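Local coordinates for hydrazine synthase subunit alpha (Candidatus Kuenenia stuttgartiensis, PDB 5C2V), which catalyses the second half-reaction of the hydrazine synthase complex, condensing hydroxylamine with ammonia to form hydrazine, at residues T399-K404 / P550-I555; P425-T430 / Q521-P526. All coordinates share one frame; numbering follows the deposited sequence.

How the contacts relate
Both contacts are mostly buried, with centres about 10 Å apart. Segment 550-555 of contact 1 reaches the mixed sheet of contact 2, while 399-404 belongs to another small sheet. Strands 428-433 and 553-556 are neighbours there, and probable backbone hydrogen bonds run from Tyr-551 N to Trp-428 O and from Thr-430 N to His-552 O. Contact 2 is nested within the loop that contact 1 closes. It is a strand pairing made by backbone bonds and two serine hydroxyls. Contact 1 meets through van der Waals touches, and its polar groups bond within their own segments or to residues outside the contact. It also reaches the gamma and beta subunits, whereas no other protein chain touches contact 2.

Contact 1 (T399-K404 / P550-I555); sequences TFTAGK and PYHGRI. With HEC (heme c), chain B.
Thr-401 lies against the imidazole of His-552, and the two side chains cross at about a right angle. The CE1 corner of the ring does most of the touching. His-552 CE1 comes within 3.5 Å of Thr-401 CB and also meets the methyl CG2. The backbone N of Thr-401 lies at the ring's edge, in its plane. One residue earlier, Phe-400 CB rests 3.8 Å from His-552 CE1. The phenyl ring itself leads away, with CG anti to the carbonyl carbon (chi1 -75°). It packs edge-to-face with Phe-132 of the gamma subunit.

One hold on the imidazole comes from its own segment. His-552 ND1 donates to Pro-550 O at 3.0 Å, with a nearly straight angle of 177°. The acceptor sits in the ring plane, although the donor stands above the carbonyl plane. This bond helps fix the rotation of the ring.

Thr-401 forms an ST turn. Its OG1 is anti to the backbone N (chi1 174°) and accepts from Gly-403 N at 3.0 Å. The same hydroxyl is hydrogen-bonded to Phe-406 O. Thr-399 OG1 adds a bond of 2.9 Å to Thr-401 O, on a lone pair in the carbonyl plane. Gly-403 has backbone angles that call for glycine. The weakly bonded strand about 401-403 lies at one edge of a small antiparallel sheet within this chain. Segment 550-555 runs into strand 553-556, which carries the heme-binding Cys-556.

Pro-550 fills in beside the turn. Its CG is 3.7 Å from Gly-403 O, and its CD is 4.0 Å from Thr-401 OG1. Further along, Arg-554 NE is 3.3 Å from the heme methyl CMB. That methyl sits over one guanidinium face, offset toward the rim. Arg-554 also makes a cation-pi contact with Tyr-268, and its NH1 is hydrogen-bonded to Pro-269 O.

Contact 2 (P425-T430 / Q521-P526); sequences PHSWGT and QLSDVP
His-426 reaches across to Leu-522 and Ser-523. Its CB is 3.7 Å from Leu-522 CD2, and its CG touches the same methyl. The two side chains cross at about a right angle. His-426 CG is anti to the backbone N (chi1 -160°). The next ring atom, ND1, donates to Ser-427 O at 2.9 Å, almost straight at 178°. That acceptor lies in the ring plane, and the bond uses a lone pair of the carbonyl. CE1 of His-426 meets Ser-523 O at 3.1 Å, near the ring plane. NE2 at the tip stays farther from that oxygen.

Ser-427 O is gripped twice, because Ser-523 N also donates to it, from above the carbonyl plane. Ser-427 OG donates to Ser-523 OG at 2.8 Å. Asp-524 OD1 forms a salt bridge with Arg-549 NE.

Beyond them the backbones pair as antiparallel strands. Gly-429 and Gln-521 form a hydrogen-bonded pair, with bonds in both directions. Trp-428 and Leu-522 make the adjacent non-hydrogen-bonded pair. Segment 521-526 belongs to the middle domain, and the Gln-521 side chain lies about 9 Å from heme c. Strand 428-433 is the middle strand of a mixed sheet, antiparallel to strand 517-522 and parallel to strand 553-556, which carries Cys-556, covalently bound to the heme.

Contact 1 (T399-K404 / P550-I555)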
ATOM      1  N   THR D 399      27.829  14.180  26.987  1.00 43.81           N
ATOM      2  CA  THR D 399      27.867  12.738  26.776  1.00 49.11           C
ATOM      3  C   THR D 399      28.198  11.987  28.062  1.00 47.15           C
ATOM      4  O   THR D 399      29.127  12.342  28.787  1.00 65.71           O
ATOM      5  CB  THR D 399      28.890  12.349  25.693  1.00 61.92           C
ATOM      6  OG1 THR D 399      29.106  10.932  25.729  1.00 62.37           O
ATOM      7  CG2 THR D 399      30.214  13.063  25.921  1.00 55.12           C
ATOM      8  N   PHE D 400      27.410  10.958  28.349  1.00 54.78           N
ATOM      9  CA  PHE D 400      27.630  10.126  29.525  1.00 45.29           C
ATOM     10  C   PHE D 400      28.402   8.845  29.207  1.00 36.02           C
ATOM     11  O   PHE D 400      28.532   7.965  30.057  1.00 41.37           O
ATOM     12  CB  PHE D 400      26.297   9.817  30.203  1.00 43.74           C
ATOM     13  CG  PHE D 400      25.743  10.979  30.976  1.00 51.55           C
ATOM     14  CD1 PHE D 400      25.008  11.969  30.343  1.00 48.90           C
ATOM     15  CD2 PHE D 400      25.992  11.101  32.333  1.00 57.99           C
ATOM     16  CE1 PHE D 400      24.513  13.048  31.054  1.00 52.72           C
ATOM     17  CE2 PHE D 400      25.500  12.176  33.050  1.00 43.16           C
ATOM     18  CZ  PHE D 400      24.761  13.150  32.410  1.00 49.02           C
ATOM     19  N   THR D 401      28.883   8.725  27.973  1.00 32.73           N
ATOM     20  CA  THR D 401      29.745   7.603  27.614  1.00 47.16           C
ATOM     21  C   THR D 401      31.088   8.060  27.040  1.00 49.53           C
ATOM     22  O   THR D 401      31.162   9.011  26.261  1.00 47.19           O
ATOM     23  CB  THR D 401      29.065   6.658  26.598  1.00 71.20           C
ATOM     24  OG1 THR D 401      29.998   5.651  26.183  1.00 63.54           O
ATOM     25  CG2 THR D 401      28.580   7.427  25.376  1.00 48.53           C
ATOM     26  N   ALA D 402      32.146   7.367  27.449  1.00 62.75           N
ATOM     27  CA  ALA D 402      33.500   7.611  26.962  1.00 69.45           C
ATOM     28  C   ALA D 402      33.794   6.737  25.743  1.00 82.24           C
ATOM     29  O   ALA D 402      34.940   6.629  25.307  1.00 66.02           O
ATOM     30  CB  ALA D 402      34.521   7.373  28.062  1.00 72.87           C
ATOM     31  N   GLY D 403      32.752   6.102  25.216  1.00 77.46           N
ATOM     32  CA  GLY D 403      32.891   5.144  24.133  1.00 48.49           C
ATOM     33  C   GLY D 403      32.881   3.698  24.589  1.00 61.35           C
ATOM     34  O   GLY D 403      32.297   3.379  25.626  1.00 55.42           O
ATOM     35  N   LYS D 404      33.512   2.829  23.804  1.00 49.69           N
ATOM     36  CA  LYS D 404      33.395   1.381  23.973  1.00 43.53           C
ATOM     37  C   LYS D 404      33.693   0.923  25.398  1.00 53.82           C
ATOM     38  O   LYS D 404      34.739   1.249  25.961  1.00 64.75           O
ATOM     39  CB  LYS D 404      34.332   0.672  22.989  1.00 51.01           C
ATOM     40  CG  LYS D 404      34.789  -0.712  23.425  1.00 51.35           C
ATOM     41  CD  LYS D 404      36.006  -1.157  22.625  1.00 71.68           C
ATOM     42  CE  LYS D 404      36.577  -2.464  23.154  1.00 71.11           C
ATOM     43  NZ  LYS D 404      37.834  -2.847  22.451  1.00 71.97           N
ATOM     44  N   PRO D 550      26.956   2.159  26.486  1.00 72.74           N
ATOM     45  CA  PRO D 550      27.294   1.641  27.818  1.00 79.33           C
ATOM     46  C   PRO D 550      26.744   2.500  28.956  1.00 69.49           C
ATOM     47  O   PRO D 550      26.816   3.727  28.882  1.00 41.91           O
ATOM     48  CB  PRO D 550      28.822   1.657  27.816  1.00 59.52           C
ATOM     49  CG  PRO D 550      29.184   1.459  26.389  1.00 60.62           C
ATOM     50  CD  PRO D 550      28.132   2.184  25.595  1.00 67.31           C
ATOM     51  N   TYR D 551      26.164   1.847  29.965  1.00 61.38           N
ATOM     52  CA  TYR D 551      25.644   2.497  31.174  1.00 70.60           C
ATOM     53  C   TYR D 551      24.415   3.372  30.900  1.00 65.16           C
ATOM     54  O   TYR D 551      23.717   3.788  31.824  1.00 57.04           O
ATOM     55  CB  TYR D 551      26.745   3.328  31.851  1.00 63.63           C
ATOM     56  CG  TYR D 551      26.271   4.132  33.038  1.00 55.66           C
ATOM     57  CD1 TYR D 551      25.978   3.516  34.247  1.00 55.55           C
ATOM     58  CD2 TYR D 551      26.110   5.509  32.948  1.00 67.52           C
ATOM     59  CE1 TYR D 551      25.540   4.249  35.334  1.00 51.72           C
ATOM     60  CE2 TYR D 551      25.673   6.249  34.029  1.00 59.53           C
ATOM     61  CZ  TYR D 551      25.390   5.614  35.219  1.00 61.42           C
ATOM     62  OH  TYR D 551      24.956   6.349  36.299  1.00 80.91           O
ATOM     63  N   HIS D 552      24.134   3.628  29.629  1.00 60.27           N
ATOM     64  CA  HIS D 552      22.965   4.407  29.252  1.00 67.62           C
ATOM     65  C   HIS D 552      21.685   3.634  29.512  1.00 66.67           C
ATOM     66  O   HIS D 552      21.702   2.415  29.686  1.00 50.27           O
ATOM     67  CB  HIS D 552      23.032   4.817  27.782  1.00 39.79           C
ATOM     68  CG  HIS D 552      23.894   6.012  27.528  1.00 50.25           C
ATOM     69  ND1 HIS D 552      25.242   6.031  27.814  1.00 52.67           N
ATOM     70  CD2 HIS D 552      23.599   7.232  27.021  1.00 44.07           C
ATOM     71  CE1 HIS D 552      25.742   7.210  27.490  1.00 51.14           C
ATOM     72  NE2 HIS D 552      24.764   7.957  27.006  1.00 63.01           N
ATOM     73  N   GLY D 553      20.575   4.356  29.540  1.00 53.30           N
ATOM     74  CA  GLY D 553      19.280   3.724  29.656  1.00 48.93           C
ATOM     75  C   GLY D 553      18.250   4.559  28.935  1.00 58.79           C
ATOM     76  O   GLY D 553      18.400   5.776  28.823  1.00 61.07           O
ATOM     77  N   ARG D 554      17.189   3.919  28.455  1.00 67.82           N
ATOM     78  CA  ARG D 554      16.240   4.643  27.612  1.00 63.16           C
ATOM     79  C   ARG D 554      14.786   4.392  27.982  1.00 57.12           C
ATOM     80  O   ARG D 554      14.380   3.260  28.229  1.00 52.53           O
ATOM     81  CB  ARG D 554      16.458   4.298  26.136  1.00 52.67           C
ATOM     82  CG  ARG D 554      15.508   5.046  25.212  1.00 44.73           C
ATOM     83  CD  ARG D 554      16.100   5.334  23.846  1.00 41.93           C
ATOM     84  NE  ARG D 554      15.287   6.320  23.140  1.00 46.63           N
ATOM     85  CZ  ARG D 554      15.430   6.642  21.859  1.00 48.90           C
ATOM     86  NH1 ARG D 554      16.356   6.050  21.121  1.00 56.56           N
ATOM     87  NH2 ARG D 554      14.638   7.557  21.316  1.00 28.26           N
ATOM     88  N   ILE D 555      14.004   5.465  27.989  1.00 50.28           N
ATOM     89  CA  ILE D 555      12.610   5.402  28.391  1.00 59.33           C
ATOM     90  C   ILE D 555      11.681   5.563  27.193  1.00 56.90           C
ATOM     91  O   ILE D 555      12.027   6.213  26.204  1.00 46.16           O
ATOM     92  CB  ILE D 555      12.280   6.491  29.430  1.00 60.77           C
ATOM     93  CG1 ILE D 555      12.291   7.874  28.777  1.00 39.31           C
ATOM     94  CG2 ILE D 555      13.272   6.451  30.579  1.00 48.78           C
ATOM     95  CD1 ILE D 555      11.750   8.964  29.657  1.00 50.85           C
TER
HETATM   96 FE   HEC B 905       9.271   1.140  19.398  1.00 48.54          FE
HETATM   97  CHA HEC B 905       9.276   1.540  15.968  1.00 67.93           C
HETATM   98  CHB HEC B 905      12.035   3.156  19.619  1.00 51.37           C
HETATM   99  CHC HEC B 905       9.530   0.437  22.769  1.00 55.11           C
HETATM  100  CHD HEC B 905       6.647  -1.054  19.166  1.00 57.58           C
HETATM  101  NA  HEC B 905      10.432   2.159  18.049  1.00 50.11           N
HETATM  102  C1A HEC B 905      10.265   2.182  16.678  1.00 53.49           C
HETATM  103  C2A HEC B 905      11.311   3.004  16.110  1.00 53.17           C
HETATM  104  C3A HEC B 905      12.075   3.450  17.111  1.00 61.40           C
HETATM  105  C4A HEC B 905      11.539   2.928  18.354  1.00 59.62           C
HETATM  106  CMA HEC B 905      13.313   4.362  16.977  1.00 46.79           C
HETATM  107  CAA HEC B 905      11.499   3.297  14.606  1.00 41.94           C
HETATM  108  CBA HEC B 905      10.909   4.661  14.261  1.00 45.38           C
HETATM  109  CGA HEC B 905       9.407   4.646  14.394  1.00 58.95           C
HETATM  110  O1A HEC B 905       8.852   5.567  15.047  1.00 62.20           O
HETATM  111  O2A HEC B 905       8.761   3.714  13.852  1.00 66.99           O
HETATM  112  NB  HEC B 905      10.637   1.591  20.905  1.00 71.76           N
HETATM  113  C1B HEC B 905      11.519   2.651  20.793  1.00 54.23           C
HETATM  114  C2B HEC B 905      11.796   3.140  22.129  1.00 69.38           C
HETATM  115  C3B HEC B 905      11.115   2.393  22.999  1.00 62.03           C
HETATM  116  C4B HEC B 905      10.367   1.401  22.249  1.00 58.13           C
HETATM  117  CMB HEC B 905      12.729   4.316  22.485  1.00 43.09           C
HETATM  118  CAB HEC B 905      11.126   2.580  24.534  1.00 38.59           C
HETATM  119  CBB HEC B 905      11.791   1.358  25.206  1.00 38.39           C
HETATM  120  NC  HEC B 905       8.238  -0.044  20.738  1.00 46.91           N
HETATM  121  C1C HEC B 905       8.580  -0.265  22.059  1.00 63.74           C
HETATM  122  C2C HEC B 905       7.693  -1.282  22.587  1.00 58.70           C
HETATM  123  C3C HEC B 905       6.978  -1.766  21.568  1.00 52.51           C
HETATM  124  C4C HEC B 905       7.253  -0.951  20.400  1.00 55.43           C
HETATM  125  CMC HEC B 905       7.813  -1.934  23.982  1.00 44.58           C
HETATM  126  CAC HEC B 905       5.942  -2.908  21.663  1.00 42.05           C
HETATM  127  CBC HEC B 905       6.435  -4.119  20.840  1.00 51.78           C
HETATM  128  ND  HEC B 905       8.145   0.357  17.813  1.00 70.58           N
HETATM  129  C1D HEC B 905       7.082  -0.524  17.976  1.00 49.37           C
HETATM  130  C2D HEC B 905       6.495  -0.805  16.686  1.00 51.61           C
HETATM  131  C3D HEC B 905       7.318   0.013  15.685  1.00 60.05           C
HETATM  132  C4D HEC B 905       8.317   0.694  16.474  1.00 55.98           C
HETATM  133  CMD HEC B 905       5.291  -1.727  16.393  1.00 44.49           C
HETATM  134  CAD HEC B 905       7.139   0.094  14.155  1.00 55.11           C
HETATM  135  CBD HEC B 905       7.455  -1.270  13.554  1.00 41.68           C
HETATM  136  CGD HEC B 905       7.254  -1.224  12.065  1.00 54.79           C
HETATM  137  O1D HEC B 905       7.279  -2.311  11.435  1.00 57.99           O
HETATM  138  O2D HEC B 905       7.063  -0.109  11.512  1.00 42.45           O

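Contact 2 (P425-T430 / Q521-P526)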
ATOM      1  N   PRO D 425      31.484  -9.249  31.585  1.00 67.49           N
ATOM      2  CA  PRO D 425      31.751  -9.929  30.313  1.00 54.02           C
ATOM      3  C   PRO D 425      31.538  -9.012  29.113  1.00 48.07           C
ATOM      4  O   PRO D 425      32.232  -9.137  28.103  1.00 60.70           O
ATOM      5  CB  PRO D 425      30.735 -11.077  30.306  1.00 60.01           C
ATOM      6  CG  PRO D 425      30.392 -11.293  31.741  1.00 62.78           C
ATOM      7  CD  PRO D 425      30.443  -9.936  32.369  1.00 61.53           C
ATOM      8  N   HIS D 426      30.582  -8.096  29.233  1.00 50.32           N
ATOM      9  CA  HIS D 426      30.260  -7.170  28.156  1.00 48.70           C
ATOM     10  C   HIS D 426      29.682  -5.882  28.732  1.00 48.68           C
ATOM     11  O   HIS D 426      29.128  -5.883  29.831  1.00 55.58           O
ATOM     12  CB  HIS D 426      29.269  -7.813  27.180  1.00 57.94           C
ATOM     13  CG  HIS D 426      29.232  -7.165  25.832  1.00 57.41           C
ATOM     14  ND1 HIS D 426      28.598  -5.965  25.595  1.00 56.11           N
ATOM     15  CD2 HIS D 426      29.742  -7.561  24.639  1.00 42.09           C
ATOM     16  CE1 HIS D 426      28.726  -5.643  24.320  1.00 49.18           C
ATOM     17  NE2 HIS D 426      29.416  -6.597  23.719  1.00 51.50           N
ATOM     18  N   SER D 427      29.822  -4.786  27.994  1.00 37.92           N
ATOM     19  CA  SER D 427      29.211  -3.522  28.391  1.00 56.31           C
ATOM     20  C   SER D 427      27.694  -3.671  28.405  1.00 69.88           C
ATOM     21  O   SER D 427      27.132  -4.395  27.585  1.00 67.69           O
ATOM     22  CB  SER D 427      29.633  -2.396  27.445  1.00 62.83           C
ATOM     23  OG  SER D 427      29.305  -2.709  26.102  1.00 52.70           O
ATOM     24  N   TRP D 428      27.031  -2.998  29.340  1.00 73.89           N
ATOM     25  CA  TRP D 428      25.584  -3.138  29.463  1.00 57.06           C
ATOM     26  C   TRP D 428      24.870  -1.825  29.776  1.00 61.84           C
ATOM     27  O   TRP D 428      25.495  -0.833  30.158  1.00 70.27           O
ATOM     28  CB  TRP D 428      25.249  -4.191  30.527  1.00 58.82           C
ATOM     29  CG  TRP D 428      25.808  -3.913  31.887  1.00 79.13           C
ATOM     30  CD1 TRP D 428      27.087  -4.128  32.309  1.00 64.18           C
ATOM     31  CD2 TRP D 428      25.094  -3.395  33.017  1.00 69.52           C
ATOM     32  NE1 TRP D 428      27.217  -3.763  33.627  1.00 58.71           N
ATOM     33  CE2 TRP D 428      26.009  -3.311  34.084  1.00 59.22           C
ATOM     34  CE3 TRP D 428      23.772  -2.990  33.226  1.00 59.48           C
ATOM     35  CZ2 TRP D 428      25.644  -2.837  35.343  1.00 71.00           C
ATOM     36  CZ3 TRP D 428      23.413  -2.519  34.476  1.00 61.70           C
ATOM     37  CH2 TRP D 428      24.345  -2.447  35.518  1.00 74.55           C
ATOM     38  N   GLY D 429      23.550  -1.836  29.613  1.00 75.69           N
ATOM     39  CA  GLY D 429      22.724  -0.654  29.791  1.00 54.63           C
ATOM     40  C   GLY D 429      21.297  -1.057  30.115  1.00 49.71           C
ATOM     41  O   GLY D 429      21.031  -2.231  30.350  1.00 54.33           O
ATOM     42  N   THR D 430      20.378  -0.096  30.146  1.00 45.94           N
ATOM     43  CA  THR D 430      19.000  -0.394  30.535  1.00 51.00           C
ATOM     44  C   THR D 430      17.935   0.209  29.617  1.00 49.04           C
ATOM     45  O   THR D 430      18.194   1.147  28.859  1.00 46.63           O
ATOM     46  CB  THR D 430      18.710   0.094  31.972  1.00 60.76           C
ATOM     47  OG1 THR D 430      19.005   1.493  32.072  1.00 46.39           O
ATOM     48  CG2 THR D 430      19.549  -0.671  32.985  1.00 33.80           C
ATOM     49  N   GLN D 521      20.515  -5.041  30.047  1.00 64.64           N
ATOM     50  CA  GLN D 521      20.887  -5.920  28.947  1.00 64.90           C
ATOM     51  C   GLN D 521      22.167  -5.462  28.260  1.00 60.85           C
ATOM     52  O   GLN D 521      22.781  -4.476  28.663  1.00 66.05           O
ATOM     53  CB  GLN D 521      19.759  -5.987  27.924  1.00 54.36           C
ATOM     54  CG  GLN D 521      19.495  -4.657  27.246  1.00 55.09           C
ATOM     55  CD  GLN D 521      18.577  -4.784  26.054  1.00 61.17           C
ATOM     56  OE1 GLN D 521      17.481  -5.334  26.154  1.00 55.12           O
ATOM     57  NE2 GLN D 521      19.027  -4.286  24.911  1.00 37.31           N
ATOM     58  N   LEU D 522      22.547  -6.179  27.207  1.00 58.09           N
ATOM     59  CA  LEU D 522      23.741  -5.864  26.431  1.00 47.01           C
ATOM     60  C   LEU D 522      23.661  -4.475  25.805  1.00 58.07           C
ATOM     61  O   LEU D 522      22.574  -3.970  25.523  1.00 60.85           O
ATOM     62  CB  LEU D 522      23.957  -6.910  25.336  1.00 46.88           C
ATOM     63  CG  LEU D 522      24.275  -8.344  25.754  1.00 62.03           C
ATOM     64  CD1 LEU D 522      23.940  -9.307  24.627  1.00 61.06           C
ATOM     65  CD2 LEU D 522      25.738  -8.467  26.137  1.00 60.33           C
ATOM     66  N   SER D 523      24.821  -3.864  25.591  1.00 57.82           N
ATOM     67  CA  SER D 523      24.888  -2.550  24.966  1.00 56.62           C
ATOM     68  C   SER D 523      25.824  -2.594  23.763  1.00 59.34           C
ATOM     69  O   SER D 523      26.595  -3.542  23.605  1.00 50.28           O
ATOM     70  CB  SER D 523      25.353  -1.494  25.970  1.00 69.48           C
ATOM     71  OG  SER D 523      26.697  -1.711  26.359  1.00 86.73           O
ATOM     72  N   ASP D 524      25.735  -1.572  22.915  1.00 51.39           N
ATOM     73  CA  ASP D 524      26.496  -1.498  21.666  1.00 63.80           C
ATOM     74  C   ASP D 524      26.175  -2.662  20.730  1.00 67.74           C
ATOM     75  O   ASP D 524      26.998  -3.046  19.898  1.00 65.91           O
ATOM     76  CB  ASP D 524      28.002  -1.452  21.944  1.00 51.63           C
ATOM     77  CG  ASP D 524      28.447  -0.135  22.549  1.00 73.59           C
ATOM     78  OD1 ASP D 524      27.802   0.899  22.270  1.00 43.80           O
ATOM     79  OD2 ASP D 524      29.447  -0.130  23.297  1.00 78.38           O
ATOM     80  N   VAL D 525      24.978  -3.224  20.871  1.00 59.35           N
ATOM     81  CA  VAL D 525      24.516  -4.291  19.987  1.00 54.86           C
ATOM     82  C   VAL D 525      23.084  -4.017  19.532  1.00 51.43           C
ATOM     83  O   VAL D 525      22.275  -3.489  20.296  1.00 64.75           O
ATOM     84  CB  VAL D 525      24.587  -5.676  20.673  1.00 55.27           C
ATOM     85  CG1 VAL D 525      26.032  -6.052  20.976  1.00 43.24           C
ATOM     86  CG2 VAL D 525      23.750  -5.695  21.941  1.00 51.82           C
ATOM     87  N   PRO D 526      22.768  -4.358  18.272  1.00 66.94           N
ATOM     88  CA  PRO D 526      21.413  -4.141  17.749  1.00 58.12           C
ATOM     89  C   PRO D 526      20.392  -5.094  18.368  1.00 48.92           C
ATOM     90  O   PRO D 526      20.678  -6.282  18.521  1.00 40.86           O
ATOM     91  CB  PRO D 526      21.574  -4.405  16.250  1.00 51.78           C
ATOM     92  CG  PRO D 526      22.723  -5.353  16.163  1.00 60.35           C
ATOM     93  CD  PRO D 526      23.664  -4.947  17.261  1.00 57.42           C
TER